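Local structure of sulfatase (6USS) at the interface of chains A and B. The protein hydrolyses sulfate esters as a calcium-dependent gut bacterial sulfatase, probably of the arylsulfatase type, and is seen here as a variant with its catalytic residue replaced. Coordinates in Å, arbitrary orientation; residue numbers count along the deposited sequence, not the author numbering. Chains: chain A/B, Sulfatase.

The interface of chains A and B. Residues chain A 137-138, 174, 180; chain B 157, 184, 250-251.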
loop_
_atom_site.group_PDB
_atom_site.type_symbol
_atom_site.label_atom_id
_atom_site.label_comp_id
_atom_site.label_asym_id
_atom_site.label_seq_id
_atom_site.Cartn_x
_atom_site.Cartn_y
_atom_site.Cartn_z
ATOM N N VAL A 137 -3.201 0.122 13.650
ATOM C CA VAL A 137 -2.133 -0.186 14.602
ATOM C C VAL A 137 -2.544 0.304 15.983
ATOM O O VAL A 137 -3.430 1.163 16.097
ATOM C CB VAL A 137 -0.806 0.435 14.157
ATOM C CG1 VAL A 137 -0.301 -0.297 12.948
ATOM C CG2 VAL A 137 -1.007 1.896 13.838
ATOM N N PRO A 138 -1.969 -0.227 17.046
ATOM C CA PRO A 138 -2.345 0.238 18.390
ATOM C C PRO A 138 -1.440 1.363 18.881
ATOM O O PRO A 138 -0.487 1.747 18.188
ATOM C CB PRO A 138 -2.204 -1.030 19.241
ATOM C CG PRO A 138 -1.079 -1.783 18.560
ATOM C CD PRO A 138 -1.192 -1.480 17.080
ATOM N N PRO A 174 -1.095 7.369 11.316
ATOM C CA PRO A 174 -1.043 6.275 10.317
ATOM C C PRO A 174 -2.235 6.211 9.370
ATOM O O PRO A 174 -2.055 5.910 8.184
ATOM C CB PRO A 174 -0.950 5.012 11.185
ATOM C CG PRO A 174 -0.252 5.475 12.429
ATOM C CD PRO A 174 -0.740 6.897 12.673
ATOM N N HIS A 180 -2.002 2.523 4.226
ATOM C CA HIS A 180 -2.049 1.962 5.576
ATOM C C HIS A 180 -3.360 1.236 5.838
ATOM O O HIS A 180 -3.378 0.228 6.558
ATOM C CB HIS A 180 -1.873 3.047 6.639
ATOM C CG HIS A 180 -2.136 2.556 8.027
ATOM N ND1 HIS A 180 -1.205 1.841 8.752
ATOM C CD2 HIS A 180 -3.240 2.636 8.807
ATOM C CE1 HIS A 180 -1.721 1.515 9.925
ATOM N NE2 HIS A 180 -2.953 1.988 9.985
ATOM N N GLY B 157 2.462 -4.497 12.975
ATOM C CA GLY B 157 2.544 -3.142 13.472
ATOM C C GLY B 157 3.735 -2.321 13.009
ATOM O O GLY B 157 3.872 -1.166 13.441
ATOM N N GLU B 184 3.891 -0.022 2.912
ATOM C CA GLU B 184 2.937 1.083 3.026
ATOM C C GLU B 184 3.385 2.325 2.272
ATOM O O GLU B 184 2.541 3.138 1.891
ATOM C CB GLU B 184 2.708 1.464 4.486
ATOM C CG GLU B 184 1.882 0.490 5.287
ATOM C CD GLU B 184 1.938 0.800 6.776
ATOM O OE1 GLU B 184 0.993 0.452 7.506
ATOM O OE2 GLU B 184 2.934 1.397 7.219
ATOM N N ASN B 250 3.707 6.349 15.996
ATOM C CA ASN B 250 4.166 5.625 17.186
ATOM C C ASN B 250 4.208 4.118 16.907
ATOM O O ASN B 250 3.483 3.311 17.494
ATOM C CB ASN B 250 3.277 5.948 18.378
ATOM C CG ASN B 250 3.821 5.383 19.674
ATOM O OD1 ASN B 250 5.033 5.241 19.840
ATOM N ND2 ASN B 250 2.924 5.036 20.592
ATOM N N GLN B 251 5.086 3.750 15.973
ATOM C CA GLN B 251 5.313 2.366 15.574
ATOM C C GLN B 251 6.726 2.271 15.022
ATOM O O GLN B 251 7.232 3.256 14.479
ATOM C CB GLN B 251 4.291 1.905 14.518
ATOM C CG GLN B 251 3.975 2.918 13.412
ATOM C CD GLN B 251 2.994 2.370 12.363
ATOM O OE1 GLN B 251 2.691 1.172 12.330
ATOM N NE2 GLN B 251 2.484 3.253 11.517
#
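A:His180 and B:Glu184 meet in a two-fold symmetric interface between two copies of the sulfatase, formed here mostly by loop residues, where a directed hydrogen bond is set beside a thin layer of apolar and amide contacts, an example of how a small patch combines directional bonding with weaker packing. The same contacts recur with the chains exchanged and would help hold the pair together; whether this dimer also forms in solution the structure alone does not show. In the polar half, the imidazole nitrogen ND1 of A:His180 donates a hydrogen bond to the carboxylate oxygen OE1 of B:Glu184 at 2.9 Å. The bond bends moderately, with 152° at the hydrogen, and reaches the oxygen from above the carboxylate plane, the ring and carboxylate being turned 58° from each other. Beyond CG the glutamate chain is extended, which carries its carboxylate up to the ring edge. Within chain A, A:Pro174 lays its CB over the centre of one imidazole face, 3.7 Å above the plane, while CG1 of A:Val137 sits at the ring edge; together they probably limit how the ring can turn and help position ND1, besides meeting chain B themselves. The other half belongs to B:Gln251, whose side chain crosses that of A:Val137 at about a right angle. A chi1 of 42° folds CG in between the main-chain nitrogen and carbonyl, and the extended remainder delivers the terminal amide to chain A. There the two amide atoms part company: NE2 lies 3.6 Å from CG of A:Pro174, whereas OE1 approaches CG1 of A:Val137 at 3.4 Å. That same valine methyl, CG1, also packs against the backbone CA of B:Gly157, 4.1 Å away.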